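Local coordinates for glycoside hydrolase family 88 protein (Bacteroides vulgatus, PDB 4Q88) that is a probable hydrolase of glycoside hydrolase family 88, whose exact substrate and biological role remain uncharacterised, at residues A[41-46]-A[145-150]; A[47-52]-A[108-113]. All coordinates share one frame; numbering follows the deposited sequence.

Contact 1 (A[41-46]-A[145-150])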
loop_
_atom_site.group_PDB
_atom_site.type_symbol
_atom_site.label_atom_id
_atom_site.label_comp_id
_atom_site.label_asym_id
_atom_site.label_seq_id
_atom_site.Cartn_x
_atom_site.Cartn_y
_atom_site.Cartn_z
ATOM N N ASN A 41 1.595 1.342 -11.488
ATOM C CA ASN A 41 2.533 2.453 -11.569
ATOM C C ASN A 41 2.383 3.425 -10.418
ATOM O O ASN A 41 3.371 3.909 -9.855
ATOM C CB ASN A 41 2.356 3.193 -12.893
ATOM C CG ASN A 41 2.703 2.328 -14.083
ATOM O OD1 ASN A 41 3.668 1.568 -14.043
ATOM N ND2 ASN A 41 1.989 2.512 -15.184
ATOM N N ALA A 42 1.135 3.709 -10.041
ATOM C CA ALA A 42 0.895 4.668 -9.004
ATOM C C ALA A 42 1.446 4.207 -7.649
ATOM O O ALA A 42 1.905 5.028 -6.874
ATOM C CB ALA A 42 -0.603 4.963 -8.861
ATOM N N VAL A 43 1.390 2.903 -7.369
ATOM C CA VAL A 43 1.987 2.382 -6.102
ATOM C C VAL A 43 3.528 2.561 -6.149
ATOM O O VAL A 43 4.119 2.945 -5.175
ATOM C CB VAL A 43 1.589 0.926 -5.823
ATOM C CG1 VAL A 43 2.408 0.326 -4.656
ATOM C CG2 VAL A 43 0.110 0.904 -5.490
ATOM N N TYR A 44 4.136 2.312 -7.303
ATOM C CA TYR A 44 5.570 2.541 -7.466
ATOM C C TYR A 44 5.834 4.027 -7.071
ATOM O O TYR A 44 6.731 4.322 -6.263
ATOM C CB TYR A 44 6.113 2.236 -8.857
ATOM C CG TYR A 44 7.471 2.927 -8.958
ATOM C CD1 TYR A 44 8.588 2.406 -8.321
ATOM C CD2 TYR A 44 7.562 4.186 -9.545
ATOM C CE1 TYR A 44 9.816 3.111 -8.317
ATOM C CE2 TYR A 44 8.771 4.890 -9.559
ATOM C CZ TYR A 44 9.883 4.346 -8.950
ATOM O OH TYR A 44 11.039 5.070 -8.890
ATOM N N HIS A 45 5.020 4.959 -7.608
ATOM C CA HIS A 45 5.214 6.386 -7.266
ATOM C C HIS A 45 5.062 6.675 -5.799
ATOM O O HIS A 45 5.750 7.546 -5.310
ATOM C CB HIS A 45 4.408 7.326 -8.154
ATOM C CG HIS A 45 4.960 7.378 -9.532
ATOM N ND1 HIS A 45 6.056 8.154 -9.844
ATOM C CD2 HIS A 45 4.707 6.624 -10.626
ATOM C CE1 HIS A 45 6.379 7.954 -11.107
ATOM N NE2 HIS A 45 5.596 7.004 -11.591
ATOM N N THR A 46 4.157 6.025 -5.068
ATOM C CA THR A 46 4.172 6.159 -3.587
ATOM C C THR A 46 5.525 5.783 -2.956
ATOM O O THR A 46 6.013 6.470 -2.050
ATOM C CB THR A 46 2.987 5.419 -2.878
ATOM O OG1 THR A 46 3.128 3.989 -2.916
ATOM C CG2 THR A 46 1.688 5.817 -3.503
ATOM N N LEU A 145 -8.049 -0.094 0.474
ATOM C CA LEU A 145 -7.575 0.684 1.588
ATOM C C LEU A 145 -6.238 1.380 1.356
ATOM O O LEU A 145 -6.054 2.528 1.789
ATOM C CB LEU A 145 -7.547 -0.134 2.891
ATOM C CG LEU A 145 -8.863 -0.827 3.303
ATOM C CD1 LEU A 145 -8.664 -1.485 4.671
ATOM C CD2 LEU A 145 -10.012 0.179 3.356
ATOM N N TYR A 146 -5.253 0.704 0.787
ATOM C CA TYR A 146 -4.033 1.384 0.464
ATOM C C TYR A 146 -4.261 2.357 -0.678
ATOM O O TYR A 146 -3.673 3.458 -0.681
ATOM C CB TYR A 146 -2.920 0.381 0.113
ATOM C CG TYR A 146 -1.590 1.052 -0.123
ATOM C CD1 TYR A 146 -1.261 1.579 -1.374
ATOM C CD2 TYR A 146 -0.673 1.229 0.912
ATOM C CE1 TYR A 146 -0.044 2.248 -1.553
ATOM C CE2 TYR A 146 0.524 1.854 0.729
ATOM C CZ TYR A 146 0.829 2.408 -0.496
ATOM O OH TYR A 146 2.040 3.065 -0.631
HETATM N N MSE A 147 -5.063 1.975 -1.671
HETATM C CA MSE A 147 -5.218 2.859 -2.832
HETATM C C MSE A 147 -5.828 4.225 -2.427
HETATM O O MSE A 147 -5.463 5.275 -2.957
HETATM C CB MSE A 147 -6.066 2.172 -3.883
HETATM C CG MSE A 147 -5.542 0.841 -4.389
HETATM SE SE MSE A 147 -3.607 0.785 -4.794
HETATM C CE MSE A 147 -3.307 -0.992 -4.015
ATOM N N VAL A 148 -6.764 4.186 -1.509
ATOM C CA VAL A 148 -7.626 5.347 -1.241
ATOM C C VAL A 148 -7.591 5.925 0.156
ATOM O O VAL A 148 -7.709 7.173 0.304
ATOM C CB VAL A 148 -9.079 5.120 -1.734
ATOM C CG1 VAL A 148 -9.786 6.441 -1.910
ATOM C CG2 VAL A 148 -9.130 4.382 -3.070
HETATM N N MSE A 149 -7.379 5.141 1.210
HETATM C CA MSE A 149 -7.347 5.778 2.531
HETATM C C MSE A 149 -6.340 6.925 2.599
HETATM O O MSE A 149 -6.664 7.976 3.159
HETATM C CB MSE A 149 -7.133 4.871 3.771
HETATM C CG MSE A 149 -8.284 3.899 3.994
HETATM SE SE MSE A 149 -8.408 3.207 5.814
HETATM C CE MSE A 149 -6.615 2.499 5.896
ATOM N N PRO A 150 -5.099 6.763 2.115
ATOM C CA PRO A 150 -4.160 7.896 2.219
ATOM C C PRO A 150 -4.547 9.118 1.327
ATOM O O PRO A 150 -4.173 10.253 1.636
ATOM C CB PRO A 150 -2.829 7.308 1.761
ATOM C CG PRO A 150 -3.019 5.829 1.791
ATOM C CD PRO A 150 -4.467 5.600 1.496
#
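Tyr146 donates its phenol O-H to the hydroxyl of Thr46, with OH 2.7 Å from Thr46 OG1, and this is the one hydrogen bond joining 41-46 to 145-150. The two side chains approach from opposite directions, and OG1 lies in the plane of the Tyr146 ring, at its edge. Beside this polar link runs a small apolar patch: Val43 CG2 sits 3.8 Å from Met147 SE and 4.2 Å from Tyr146 CE1, Met147 being present as selenomethionine.

Torsions explain the reach. Tyr146 extends its ring away from its own backbone nitrogen (chi1 -175°), carrying the phenol between helices whose segment axes approach to 11.5 Å. Met147, in contrast, does not start out facing Val43; bends at chi2 and chi3 bring its selenium there. In the second shell, Thr46 OG1 donates a hydrogen bond to Val43 O, 2.7 Å away, in the carbonyl plane and on a lone pair (129° at the oxygen). The hydroxyl thus gives one bond and receives another, which fixes its rotation. With an alanine in place of Thr46, the buried Tyr146 phenol would probably lose its acceptor and the Val43 carbonyl the hydroxyl that bonds it. Farther out, Trp214 meets the Tyr146 ring, while Gln105 bonds the carbonyls of Tyr146 and Met147, next to the kink where Pro150 offers no N-H.

All four touching residues are buried, and the segments cross at 59°; this is interior helix-to-helix packing, consistent with the (alpha/alpha)6 barrel of the six-hairpin glycosidase clan.

Contact 2 (A[47-52]-A[108-113])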
loop_
_atom_site.group_PDB
_atom_site.type_symbol
_atom_site.label_atom_id
_atom_site.label_comp_id
_atom_site.label_asym_id
_atom_site.label_seq_id
_atom_site.Cartn_x
_atom_site.Cartn_y
_atom_site.Cartn_z
ATOM N N GLY A 47 6.166 4.739 -3.452
ATOM C CA GLY A 47 7.500 4.393 -3.019
ATOM C C GLY A 47 8.528 5.436 -3.364
ATOM O O GLY A 47 9.348 5.842 -2.536
ATOM N N ASN A 48 8.468 5.917 -4.602
ATOM C CA ASN A 48 9.393 6.975 -5.036
ATOM C C ASN A 48 9.243 8.236 -4.199
ATOM O O ASN A 48 10.233 8.870 -3.800
ATOM C CB ASN A 48 9.201 7.285 -6.509
ATOM C CG ASN A 48 10.317 8.174 -7.059
ATOM O OD1 ASN A 48 11.489 7.898 -6.860
ATOM N ND2 ASN A 48 9.956 9.202 -7.757
HETATM N N MSE A 49 8.001 8.622 -3.874
HETATM C CA MSE A 49 7.809 9.812 -3.052
HETATM C C MSE A 49 8.376 9.603 -1.635
HETATM O O MSE A 49 8.882 10.558 -0.967
HETATM C CB MSE A 49 6.289 10.160 -3.068
HETATM C CG MSE A 49 5.679 10.627 -4.401
HETATM SE SE MSE A 49 6.784 12.085 -5.138
HETATM C CE MSE A 49 6.774 13.406 -3.725
ATOM N N GLU A 50 8.272 8.379 -1.137
ATOM C CA GLU A 50 8.914 8.018 0.145
ATOM C C GLU A 50 10.441 8.203 0.075
ATOM O O GLU A 50 11.046 8.817 0.981
ATOM C CB GLU A 50 8.573 6.601 0.543
ATOM C CG GLU A 50 8.795 6.322 2.016
ATOM C CD GLU A 50 7.756 6.996 2.907
ATOM O OE1 GLU A 50 6.619 7.278 2.457
ATOM O OE2 GLU A 50 8.063 7.264 4.098
ATOM N N VAL A 51 11.047 7.733 -0.999
ATOM C CA VAL A 51 12.508 7.952 -1.234
ATOM C C VAL A 51 12.851 9.437 -1.310
ATOM O O VAL A 51 13.844 9.877 -0.723
ATOM C CB VAL A 51 13.021 7.229 -2.483
ATOM C CG1 VAL A 51 14.530 7.391 -2.626
ATOM C CG2 VAL A 51 12.693 5.760 -2.381
ATOM N N CYS A 52 12.007 10.208 -1.988
ATOM C CA CYS A 52 12.230 11.664 -2.047
ATOM C C CYS A 52 12.138 12.304 -0.687
ATOM O O CYS A 52 12.935 13.226 -0.345
ATOM C CB CYS A 52 11.276 12.355 -2.980
ATOM S SG CYS A 52 11.517 11.916 -4.693
ATOM N N ALA A 108 -1.153 14.916 -4.790
ATOM C CA ALA A 108 -1.189 15.722 -3.556
ATOM C C ALA A 108 0.198 15.993 -2.969
ATOM O O ALA A 108 0.519 17.140 -2.537
ATOM C CB ALA A 108 -2.040 15.043 -2.500
ATOM N N ASP A 109 1.033 14.955 -2.918
ATOM C CA ASP A 109 2.415 15.106 -2.426
ATOM C C ASP A 109 3.177 16.128 -3.256
ATOM O O ASP A 109 3.900 16.972 -2.713
ATOM C CB ASP A 109 3.175 13.795 -2.478
ATOM C CG ASP A 109 2.698 12.781 -1.445
ATOM O OD1 ASP A 109 1.969 13.127 -0.488
ATOM O OD2 ASP A 109 3.072 11.582 -1.639
ATOM N N LEU A 110 2.999 16.067 -4.562
ATOM C CA LEU A 110 3.676 17.025 -5.461
ATOM C C LEU A 110 3.119 18.463 -5.345
ATOM O O LEU A 110 3.875 19.450 -5.371
ATOM C CB LEU A 110 3.623 16.510 -6.892
ATOM C CG LEU A 110 4.481 15.276 -7.151
ATOM C CD1 LEU A 110 4.171 14.723 -8.524
ATOM C CD2 LEU A 110 5.977 15.546 -6.978
ATOM N N TYR A 111 1.815 18.580 -5.178
ATOM C CA TYR A 111 1.196 19.868 -4.855
ATOM C C TYR A 111 1.760 20.501 -3.583
ATOM O O TYR A 111 2.018 21.726 -3.527
ATOM C CB TYR A 111 -0.297 19.670 -4.699
ATOM C CG TYR A 111 -1.039 20.913 -4.297
ATOM C CD1 TYR A 111 -1.110 21.302 -2.984
ATOM C CD2 TYR A 111 -1.668 21.705 -5.257
ATOM C CE1 TYR A 111 -1.786 22.454 -2.585
ATOM C CE2 TYR A 111 -2.347 22.863 -4.869
ATOM C CZ TYR A 111 -2.374 23.224 -3.551
ATOM O OH TYR A 111 -3.039 24.342 -3.168
ATOM N N LYS A 112 1.890 19.718 -2.514
ATOM C CA LYS A 112 2.463 20.299 -1.299
ATOM C C LYS A 112 3.837 20.921 -1.504
ATOM O O LYS A 112 4.169 21.949 -0.876
ATOM C CB LYS A 112 2.522 19.254 -0.173
ATOM C CG LYS A 112 1.153 18.945 0.405
ATOM C CD LYS A 112 0.461 20.170 1.025
ATOM C CE LYS A 112 1.269 20.790 2.157
ATOM N NZ LYS A 112 1.466 19.836 3.306
ATOM N N LEU A 113 4.638 20.316 -2.361
ATOM C CA LEU A 113 5.971 20.849 -2.674
ATOM C C LEU A 113 5.947 22.124 -3.490
ATOM O O LEU A 113 6.833 22.988 -3.324
ATOM C CB LEU A 113 6.843 19.830 -3.421
ATOM C CG LEU A 113 7.037 18.510 -2.707
ATOM C CD1 LEU A 113 7.880 17.582 -3.571
ATOM C CD2 LEU A 113 7.672 18.707 -1.341
#
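Met49, modelled as selenomethionine, and Asp109 lie alongside each other, pointing opposite ways, so that each lays its end against the base of the other. Met49 CE reaches 3.8 Å from Asp109 CB, and in return Asp109 OD2 comes 3.8 Å from Met49 CB and 3.9 Å from Met49 CG. The backbones are nearest at this same pair, with CA atoms 7.6 Å apart.

Leu110 meets Met49 differently, at about a right angle: its CD2 lies 4.0 Å from Met49 CE and equally near SE, so one methyl touches the last two atoms of the chain. Leu113 adds a looser apolar touch, its CD1 standing 4.3 Å from Met49 CE. What lets one side chain serve three neighbours is its coiled shape, bent the same way at chi2 (-51°) and chi3 (-57°), which brings CE up against Asp109, Leu110 and Leu113 on the facing helix.

No hydrogen bond spans the two segments. The carboxylate of Asp109 has its polar partner elsewhere, because OD1 forms a salt bridge with Lys154 of helix 144-159, which probably helps to keep OD2 beside CB and CG of Met49. Leu110 and Leu113 also touch Leu61 of helix 58-70, which continues the apolar surface.

The short segments run in nearly the same direction, 30° apart, and burial falls off from Met49 toward the exposed Leu113 near the end of helix 103-113. Like-directed neighbours with another helix (58-70) between them in sequence are consistent with one layer of an (alpha/alpha)6 barrel.

How the contacts relate
Both contacts draw on helix 39-55, its first part (41-46) in contact 1 and the adjoining 47-52 in contact 2, so one helix packs against 144-159 and then 103-113. Their centres are 12 Å apart, yet contact 1 lies about 6 Å from the centre of the chain and contact 2 about 15 Å. The deeper one pairs apolar packing with a hydrogen bond and has every touching residue buried; the outer one relies on van der Waals contact and pairs its carboxylate with Lys154 of helix 144-159, the same helix that contact 1 uses. Buried areas are similar, 154 and 159 Å², although the segment directions diverge more in contact 1 (59° against 30°).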